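Local coordinates for protein of unknown function with a Fic domain (PDB 3CUC) that is of unknown function but is a largely helical bacterial protein that carries a domain of the Fic/DOC family, at residues T47-Y50 against G51-K54; S67-D70 against Y71-K75; A88-K91 against E92-L95; N168-A171 against D172-I175. All blocks are in the same frame, centred on the assembly; numbering follows the deposited sequence.

Contact 1: residues T47-Y50 against G51-K54; sequences TLTY and GQTK
Thr-49 and Gln-52 meet where the chain leaves a loop and enters helix 50-59, their CA atoms 5.1 Å apart across the first turn. Thr-49 is the N-cap. Its OG1 accepts from Gln-52 N at 3.2 Å, and the bond is almost straight. The return bond runs from Thr-49 N to Gln-52 OE1, 2.8 Å long, with the N-H at 171°. The donor lies in the carbonyl plane of the Gln-52 amide, on a lone pair of OE1. Gln-52 makes this reach because CG stands beside its own backbone N (chi1 -72°) and the chain then runs extended. The two reciprocal bonds form a capping box, which closes the amino end of the helix. Thr-53 closes the first turn with two bonds to one oxygen. Its OG1 and its N both donate to Thr-49 O, at 2.8 Å and 3.1 Å, from opposite faces of that carbonyl. Leu-48 crosses the end of Gln-52, with CD2 3.7 Å from OE1. The other end of the amide is held from outside the turn: Gln-52 NE2 donates to Asn-65 O and Ser-63 O. The Tyr-50 ring packs on Leu-34 and Glu-35 of helix 22-42 and meets Tyr-38 edge-to-face.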
loop_
_atom_site.group_PDB
_atom_site.type_symbol
_atom_site.label_atom_id
_atom_site.label_comp_id
_atom_site.label_asym_id
_atom_site.label_seq_id
_atom_site.Cartn_x
_atom_site.Cartn_y
_atom_site.Cartn_z
ATOM N N THR A 47 5.736 17.183 -1.384
ATOM C CA THR A 47 5.011 18.455 -1.371
ATOM C C THR A 47 4.563 18.883 -2.762
ATOM O O THR A 47 4.283 20.054 -2.996
ATOM C CB THR A 47 5.844 19.585 -0.699
ATOM O OG1 THR A 47 7.033 19.834 -1.462
ATOM C CG2 THR A 47 6.207 19.204 0.741
ATOM N N LEU A 48 4.477 17.938 -3.687
ATOM C CA LEU A 48 3.862 18.235 -4.971
ATOM C C LEU A 48 2.367 18.446 -4.781
ATOM O O LEU A 48 1.692 17.626 -4.155
ATOM C CB LEU A 48 4.079 17.115 -5.993
ATOM C CG LEU A 48 5.435 16.993 -6.693
ATOM C CD1 LEU A 48 5.356 15.946 -7.795
ATOM C CD2 LEU A 48 5.916 18.314 -7.265
ATOM N N THR A 49 1.857 19.545 -5.334
ATOM C CA THR A 49 0.428 19.831 -5.285
ATOM C C THR A 49 -0.268 18.836 -6.178
ATOM O O THR A 49 0.373 18.030 -6.837
ATOM C CB THR A 49 0.068 21.265 -5.743
ATOM O OG1 THR A 49 0.258 21.385 -7.157
ATOM C CG2 THR A 49 0.907 22.307 -4.991
ATOM N N TYR A 50 -1.588 18.895 -6.186
ATOM C CA TYR A 50 -2.403 17.978 -6.967
ATOM C C TYR A 50 -2.290 18.279 -8.451
ATOM O O TYR A 50 -2.278 17.371 -9.274
ATOM C CB TYR A 50 -3.852 18.110 -6.531
ATOM C CG TYR A 50 -4.700 16.937 -6.922
ATOM C CD1 TYR A 50 -4.559 15.720 -6.277
ATOM C CD2 TYR A 50 -5.652 17.041 -7.936
ATOM C CE1 TYR A 50 -5.334 14.632 -6.632
ATOM C CE2 TYR A 50 -6.433 15.957 -8.301
ATOM C CZ TYR A 50 -6.271 14.756 -7.645
ATOM O OH TYR A 50 -7.040 13.676 -8.002
ATOM N N GLY A 51 -2.192 19.566 -8.778
ATOM C CA GLY A 51 -2.011 20.017 -10.147
ATOM C C GLY A 51 -0.675 19.549 -10.663
ATOM O O GLY A 51 -0.607 18.922 -11.718
ATOM N N GLN A 52 0.383 19.841 -9.902
ATOM C CA GLN A 52 1.734 19.411 -10.246
ATOM C C GLN A 52 1.724 17.902 -10.525
ATOM O O GLN A 52 2.321 17.433 -11.496
ATOM C CB GLN A 52 2.720 19.773 -9.120
ATOM C CG GLN A 52 3.024 21.256 -9.026
ATOM C CD GLN A 52 3.884 21.585 -7.852
ATOM O OE1 GLN A 52 3.640 21.120 -6.746
ATOM N NE2 GLN A 52 4.913 22.398 -8.080
ATOM N N THR A 53 1.012 17.156 -9.692
ATOM C CA THR A 53 0.960 15.707 -9.823
ATOM C C THR A 53 0.198 15.263 -11.067
ATOM O O THR A 53 0.670 14.408 -11.821
ATOM C CB THR A 53 0.268 15.044 -8.615
ATOM O OG1 THR A 53 0.967 15.367 -7.405
ATOM C CG2 THR A 53 0.226 13.528 -8.785
ATOM N N LYS A 54 -1.006 15.805 -11.246
ATOM C CA LYS A 54 -1.884 15.430 -12.365
ATOM C C LYS A 54 -1.236 15.699 -13.716
ATOM O O LYS A 54 -1.188 14.817 -14.567
ATOM C CB LYS A 54 -3.192 16.213 -12.290
ATOM C CG LYS A 54 -4.200 15.889 -13.394
ATOM C CD LYS A 54 -5.483 16.724 -13.236
ATOM C CE LYS A 54 -6.750 15.919 -13.561
ATOM N NZ LYS A 54 -7.967 16.524 -12.935
#

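Contact 2: residues S67-D70 against Y71-K75; sequences SLKD and YEEMK
Lys-69 O takes the backbone N-H of Glu-73 at 2.9 Å, and the side chains of the same two residues meet as well. This is an i to i+4 pair on the first turns of helix 68-89. Lys-69 and Glu-73 run alongside each other in the same direction. Lys-69 NZ forms a salt bridge with Glu-73 OE2 at 3.1 Å; as a hydrogen bond it is weak. Two kinks in the lysine chain put NZ beside the straight Glu-73 chain. Leu-68 and Glu-72 form the i to i+4 pair one residue earlier. CG and CD1 of Leu-68 both rest 3.6 Å from Glu-72 OE2, and the glutamate chain passes over Leu-68 O. Tyr-71 turns to another side, with CB 3.4 Å from Leu-68 O, and its OH bonds to Ser-63 N. Met-74, a selenomethionine, packs on helices 50-59 and 22-42. Glu-73 OE1 forms a salt bridge with Arg-201, an arginine of the Fic signature motif. The Glu-73 carboxylate thus stands between two cations, one per oxygen, which probably favours its charged form and ties this turn to helix 199-213.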
loop_
_atom_site.group_PDB
_atom_site.type_symbol
_atom_site.label_atom_id
_atom_site.label_comp_id
_atom_site.label_asym_id
_atom_site.label_seq_id
_atom_site.Cartn_x
_atom_site.Cartn_y
_atom_site.Cartn_z
ATOM N N SER A 67 10.808 20.425 -6.801
ATOM C CA SER A 67 12.190 19.967 -6.963
ATOM C C SER A 67 12.137 18.841 -7.967
ATOM O O SER A 67 11.126 18.145 -8.073
ATOM C CB SER A 67 12.779 19.471 -5.642
ATOM O OG SER A 67 12.187 18.227 -5.280
ATOM N N LEU A 68 13.218 18.663 -8.709
ATOM C CA LEU A 68 13.283 17.564 -9.653
ATOM C C LEU A 68 12.966 16.260 -8.922
ATOM O O LEU A 68 12.165 15.473 -9.389
ATOM C CB LEU A 68 14.655 17.518 -10.310
ATOM C CG LEU A 68 14.802 16.502 -11.427
ATOM C CD1 LEU A 68 13.690 16.686 -12.431
ATOM C CD2 LEU A 68 16.178 16.635 -12.086
ATOM N N LYS A 69 13.560 16.081 -7.744
ATOM C CA LYS A 69 13.353 14.903 -6.881
ATOM C C LYS A 69 11.879 14.595 -6.565
ATOM O O LYS A 69 11.468 13.442 -6.620
ATOM C CB LYS A 69 14.123 15.099 -5.569
ATOM C CG LYS A 69 14.250 13.872 -4.682
ATOM C CD LYS A 69 14.094 14.249 -3.199
ATOM C CE LYS A 69 14.258 13.038 -2.280
ATOM N NZ LYS A 69 13.290 13.060 -1.141
ATOM N N ASP A 70 11.087 15.602 -6.226
ATOM C CA ASP A 70 9.658 15.374 -6.016
ATOM C C ASP A 70 9.001 14.792 -7.262
ATOM O O ASP A 70 8.154 13.910 -7.160
ATOM C CB ASP A 70 8.931 16.659 -5.641
ATOM C CG ASP A 70 9.324 17.186 -4.283
ATOM O OD1 ASP A 70 8.739 16.747 -3.264
ATOM O OD2 ASP A 70 10.196 18.073 -4.252
ATOM N N TYR A 71 9.378 15.285 -8.439
ATOM C CA TYR A 71 8.831 14.753 -9.694
ATOM C C TYR A 71 9.334 13.348 -9.936
ATOM O O TYR A 71 8.578 12.497 -10.386
ATOM C CB TYR A 71 9.153 15.648 -10.898
ATOM C CG TYR A 71 8.274 16.877 -10.993
ATOM C CD1 TYR A 71 6.895 16.760 -11.087
ATOM C CD2 TYR A 71 8.823 18.157 -10.991
ATOM C CE1 TYR A 71 6.083 17.886 -11.161
ATOM C CE2 TYR A 71 8.021 19.286 -11.070
ATOM C CZ TYR A 71 6.656 19.140 -11.157
ATOM O OH TYR A 71 5.857 20.249 -11.232
ATOM N N GLU A 72 10.598 13.093 -9.616
ATOM C CA GLU A 72 11.164 11.769 -9.830
ATOM C C GLU A 72 10.513 10.728 -8.922
ATOM O O GLU A 72 10.151 9.676 -9.424
ATOM C CB GLU A 72 12.684 11.742 -9.644
ATOM C CG GLU A 72 13.496 12.790 -10.421
ATOM C CD GLU A 72 13.591 12.533 -11.912
ATOM O OE1 GLU A 72 12.773 11.751 -12.449
ATOM O OE2 GLU A 72 14.497 13.133 -12.550
ATOM N N GLU A 73 10.356 11.000 -7.614
ATOM C CA GLU A 73 9.778 10.005 -6.700
ATOM C C GLU A 73 8.325 9.731 -7.067
ATOM O O GLU A 73 7.875 8.588 -7.037
ATOM C CB GLU A 73 9.887 10.427 -5.223
ATOM C CG GLU A 73 11.271 10.249 -4.623
ATOM C CD GLU A 73 11.280 10.355 -3.108
ATOM O OE1 GLU A 73 10.195 10.350 -2.486
ATOM O OE2 GLU A 73 12.387 10.440 -2.536
HETATM N N MSE A 74 7.598 10.788 -7.411
HETATM C CA MSE A 74 6.206 10.666 -7.813
HETATM C C MSE A 74 6.127 9.801 -9.044
HETATM O O MSE A 74 5.308 8.903 -9.124
HETATM C CB MSE A 74 5.598 12.043 -8.090
HETATM C CG MSE A 74 4.099 12.038 -8.352
HETATM SE SE MSE A 74 3.079 11.485 -6.811
HETATM C CE MSE A 74 3.066 13.139 -5.854
ATOM N N LYS A 75 7.002 10.053 -10.004
ATOM C CA LYS A 75 7.059 9.248 -11.231
ATOM C C LYS A 75 7.472 7.796 -10.959
ATOM O O LYS A 75 6.920 6.871 -11.542
ATOM C CB LYS A 75 8.057 9.875 -12.209
ATOM C CG LYS A 75 8.103 9.255 -13.614
ATOM C CD LYS A 75 9.398 9.656 -14.325
ATOM C CE LYS A 75 9.326 9.455 -15.840
ATOM N NZ LYS A 75 10.598 9.889 -16.499
#

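Contact 3: residues A88-K91 against E92-L95; sequences AQDK and ERPL
Asp-90 and Arg-93 clasp each other across a tight turn just after helix 68-89. Asp-90 OD2 accepts from two nitrogens of Arg-93: NH2 at 3.0 Å and NE at 3.1 Å. The guanidinium grips side-on, and OD2 lies at its edge, in its plane. The carboxylate is turned almost perpendicular to the guanidinium, with 86° between the two planes. NH2 uses the anti lone pair of OD2, while NE comes from above the carboxylate plane. Arg-93 can fold back like this because its chain bends at chi3 (-57°) after an extended start. Its NH1 faces a second acid, Glu-87 OE1, in another salt bridge. The guanidinium is thus shared between two carboxylates.

The backbone forms a type I beta turn from Asp-90 to Arg-93. Arg-93 N donates to Asp-90 O at 3.0 Å. The other carboxylate oxygen, Asp-90 OD1, takes a weak bond from Glu-92 N at 3.5 Å. Asp-90 is also the centre of an inverse gamma turn, so the chain changes course sharply as the helix ends. The contact is at the surface. Arg-213 holds the backbone from helix 199-213, with NE on Ala-88 O and NH1 on Arg-93 O. Ala-88 packs against Phe-209 and His-212 of that helix. Beyond the turn, Pro-94 and Leu-95 touch helix 156-173, and the loop leads on into helix 97-107.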
loop_
_atom_site.group_PDB
_atom_site.type_symbol
_atom_site.label_atom_id
_atom_site.label_comp_id
_atom_site.label_asym_id
_atom_site.label_seq_id
_atom_site.Cartn_x
_atom_site.Cartn_y
_atom_site.Cartn_z
ATOM N N ALA A 88 0.704 -8.764 -9.468
ATOM C CA ALA A 88 -0.591 -9.263 -8.992
ATOM C C ALA A 88 -1.372 -10.030 -10.068
ATOM O O ALA A 88 -1.951 -11.071 -9.787
ATOM C CB ALA A 88 -1.441 -8.119 -8.460
ATOM N N GLN A 89 -1.395 -9.519 -11.295
ATOM C CA GLN A 89 -2.179 -10.156 -12.354
ATOM C C GLN A 89 -1.674 -11.556 -12.691
ATOM O O GLN A 89 -2.470 -12.428 -13.037
ATOM C CB GLN A 89 -2.213 -9.294 -13.618
ATOM C CG GLN A 89 -3.192 -8.128 -13.535
ATOM C CD GLN A 89 -2.788 -6.971 -14.445
ATOM O OE1 GLN A 89 -2.224 -7.189 -15.520
ATOM N NE2 GLN A 89 -3.065 -5.737 -14.014
ATOM N N ASP A 90 -0.363 -11.770 -12.597
ATOM C CA ASP A 90 0.200 -13.102 -12.794
ATOM C C ASP A 90 -0.052 -13.920 -11.532
ATOM O O ASP A 90 0.803 -14.022 -10.654
ATOM C CB ASP A 90 1.693 -13.036 -13.113
ATOM C CG ASP A 90 2.283 -14.399 -13.430
ATOM O OD1 ASP A 90 1.585 -15.428 -13.272
ATOM O OD2 ASP A 90 3.454 -14.446 -13.845
ATOM N N LYS A 91 -1.230 -14.530 -11.478
ATOM C CA LYS A 91 -1.741 -15.146 -10.257
ATOM C C LYS A 91 -0.912 -16.314 -9.739
ATOM O O LYS A 91 -1.018 -16.658 -8.569
ATOM C CB LYS A 91 -3.180 -15.602 -10.474
ATOM C CG LYS A 91 -4.161 -14.457 -10.739
ATOM C CD LYS A 91 -5.345 -14.940 -11.562
ATOM C CE LYS A 91 -6.121 -13.794 -12.167
ATOM N NZ LYS A 91 -6.908 -14.279 -13.334
ATOM N N GLU A 92 -0.094 -16.919 -10.602
ATOM C CA GLU A 92 0.781 -18.033 -10.215
ATOM C C GLU A 92 2.147 -17.593 -9.678
ATOM O O GLU A 92 2.957 -18.447 -9.311
ATOM C CB GLU A 92 1.001 -18.974 -11.402
ATOM C CG GLU A 92 -0.222 -19.779 -11.791
ATOM C CD GLU A 92 0.059 -20.746 -12.926
ATOM O OE1 GLU A 92 0.349 -20.276 -14.044
ATOM O OE2 GLU A 92 0.009 -21.972 -12.699
ATOM N N ARG A 93 2.413 -16.284 -9.641
ATOM C CA ARG A 93 3.684 -15.771 -9.121
ATOM C C ARG A 93 3.577 -15.464 -7.624
ATOM O O ARG A 93 2.846 -14.566 -7.236
ATOM C CB ARG A 93 4.109 -14.514 -9.883
ATOM C CG ARG A 93 5.611 -14.302 -9.891
ATOM C CD ARG A 93 6.018 -13.069 -10.688
ATOM N NE ARG A 93 5.566 -13.084 -12.084
ATOM C CZ ARG A 93 5.930 -12.185 -13.006
ATOM N NH1 ARG A 93 6.767 -11.195 -12.702
ATOM N NH2 ARG A 93 5.466 -12.277 -14.248
ATOM N N PRO A 94 4.296 -16.220 -6.774
ATOM C CA PRO A 94 4.240 -15.923 -5.345
ATOM C C PRO A 94 4.981 -14.640 -4.981
ATOM O O PRO A 94 5.881 -14.203 -5.709
ATOM C CB PRO A 94 4.928 -17.129 -4.712
ATOM C CG PRO A 94 5.854 -17.615 -5.746
ATOM C CD PRO A 94 5.174 -17.371 -7.055
ATOM N N LEU A 95 4.593 -14.048 -3.853
ATOM C CA LEU A 95 5.247 -12.846 -3.346
ATOM C C LEU A 95 6.685 -13.181 -2.967
ATOM O O LEU A 95 6.938 -14.101 -2.188
ATOM C CB LEU A 95 4.489 -12.288 -2.133
ATOM C CG LEU A 95 4.956 -10.940 -1.585
ATOM C CD1 LEU A 95 4.908 -9.889 -2.669
ATOM C CD2 LEU A 95 4.098 -10.528 -0.401
#

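Contact 4: residues N168-A171 against D172-I175; sequences NLEA and DKGI
The straight chain of Lys-173 crosses the side chain of Glu-170 at the C-terminal end of helix 156-173, an i to i+3 salt bridge on the last turn. The helix lies in the Fic/DOC family region. The lysine starts at CB, 3.9 Å from Leu-169 O. Its CG sits flanked by the backbone N and C (chi1 60°), which sets the straight chain outward, leaning back toward the preceding turn. CG comes to 3.4 Å from Leu-169 O, and CD stays near the same oxygen. CE lies beside both oxygens of the Glu-170 carboxylate. NZ is 3.3 Å from Glu-170 OE2, which makes the salt bridge. Glu-170 helps by folding at chi2 (-57°), which carries its end toward the lysine.

The backbone still closes its helical bonds here. Asp-172 N donates to Asn-168 O at 3.0 Å, Lys-173 N donates to Leu-169 O, and Gly-174 N donates to Glu-170 O. Gly-174 then leaves the helix with positive phi (57°), a conformation that favours glycine. The Asn-168 side chain faces the loop after helix 68-89, where its OD1 accepts from Leu-95 N. On the lysine side, Leu-169 CD2 lies 4.0 Å from Lys-173 NZ.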
loop_
_atom_site.group_PDB
_atom_site.type_symbol
_atom_site.label_atom_id
_atom_site.label_comp_id
_atom_site.label_asym_id
_atom_site.label_seq_id
_atom_site.Cartn_x
_atom_site.Cartn_y
_atom_site.Cartn_z
ATOM N N ASN A 168 2.475 -16.385 1.372
ATOM C CA ASN A 168 2.192 -17.366 0.335
ATOM C C ASN A 168 1.509 -18.633 0.877
ATOM O O ASN A 168 0.793 -19.320 0.145
ATOM C CB ASN A 168 3.480 -17.724 -0.410
ATOM C CG ASN A 168 4.083 -16.530 -1.149
ATOM O OD1 ASN A 168 3.413 -15.869 -1.938
ATOM N ND2 ASN A 168 5.351 -16.261 -0.895
ATOM N N LEU A 169 1.726 -18.942 2.152
ATOM C CA LEU A 169 1.034 -20.062 2.782
ATOM C C LEU A 169 -0.439 -19.719 2.973
ATOM O O LEU A 169 -1.307 -20.558 2.738
ATOM C CB LEU A 169 1.660 -20.413 4.131
ATOM C CG LEU A 169 1.309 -21.824 4.614
ATOM C CD1 LEU A 169 2.261 -22.836 3.986
ATOM C CD2 LEU A 169 1.347 -21.912 6.132
ATOM N N GLU A 170 -0.710 -18.488 3.405
ATOM C CA GLU A 170 -2.081 -18.002 3.534
ATOM C C GLU A 170 -2.778 -17.981 2.176
ATOM O O GLU A 170 -3.932 -18.379 2.063
ATOM C CB GLU A 170 -2.114 -16.607 4.171
ATOM C CG GLU A 170 -1.736 -16.585 5.645
ATOM C CD GLU A 170 -2.606 -17.493 6.489
ATOM O OE1 GLU A 170 -3.806 -17.631 6.188
ATOM O OE2 GLU A 170 -2.081 -18.073 7.456
ATOM N N ALA A 171 -2.058 -17.533 1.152
ATOM C CA ALA A 171 -2.558 -17.556 -0.216
ATOM C C ALA A 171 -2.954 -18.970 -0.646
ATOM O O ALA A 171 -3.983 -19.150 -1.291
ATOM C CB ALA A 171 -1.520 -16.977 -1.174
ATOM N N ASP A 172 -2.142 -19.965 -0.284
ATOM C CA ASP A 172 -2.439 -21.376 -0.589
ATOM C C ASP A 172 -3.700 -21.868 0.086
ATOM O O ASP A 172 -4.557 -22.450 -0.574
ATOM C CB ASP A 172 -1.300 -22.312 -0.152
ATOM C CG ASP A 172 -0.166 -22.369 -1.146
ATOM O OD1 ASP A 172 -0.372 -22.014 -2.327
ATOM O OD2 ASP A 172 0.938 -22.783 -0.739
ATOM N N LYS A 173 -3.805 -21.655 1.397
ATOM C CA LYS A 173 -4.895 -22.276 2.155
ATOM C C LYS A 173 -6.238 -21.548 2.051
ATOM O O LYS A 173 -7.269 -22.110 2.411
ATOM C CB LYS A 173 -4.496 -22.583 3.607
ATOM C CG LYS A 173 -4.069 -21.429 4.476
ATOM C CD LYS A 173 -3.315 -21.974 5.682
ATOM C CE LYS A 173 -3.132 -20.922 6.748
ATOM N NZ LYS A 173 -2.191 -21.371 7.804
ATOM N N GLY A 174 -6.221 -20.322 1.536
ATOM C CA GLY A 174 -7.442 -19.626 1.134
ATOM C C GLY A 174 -8.487 -19.457 2.221
ATOM O O GLY A 174 -9.677 -19.544 1.945
ATOM N N ILE A 175 -8.041 -19.206 3.451
ATOM C CA ILE A 175 -8.943 -18.973 4.578
ATOM C C ILE A 175 -9.229 -17.486 4.760
ATOM O O ILE A 175 -10.383 -17.103 4.909
ATOM C CB ILE A 175 -8.380 -19.539 5.893
ATOM C CG1 ILE A 175 -8.341 -21.066 5.841
ATOM C CG2 ILE A 175 -9.222 -19.068 7.086
ATOM C CD1 ILE A 175 -7.649 -21.701 7.038
#

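In the fold
The four contacts follow one another along the chain, and all lie at helix ends. Contacts 1 and 2 mark the starts of helices 50-59 and 68-89. Their centres are about 10 Å apart and they touch, with Leu-48 and Thr-53 packed on Asp-70, Tyr-71 and Met-74. Contact 3 lies at the other end of helix 68-89, about 29 Å from contact 2 between centres. Contact 4 closes helix 156-173, about 13 Å from contact 3 between centres, and a hydrogen bond probably joins them. Contacts 1 and 4 lie on opposite sides of the chain's centre, about 39 Å between centres. Helix 68-89 thus leads from contacts 1 and 2 to the Fic/DOC family part of the chain, which holds segment 92-95 and contact 4.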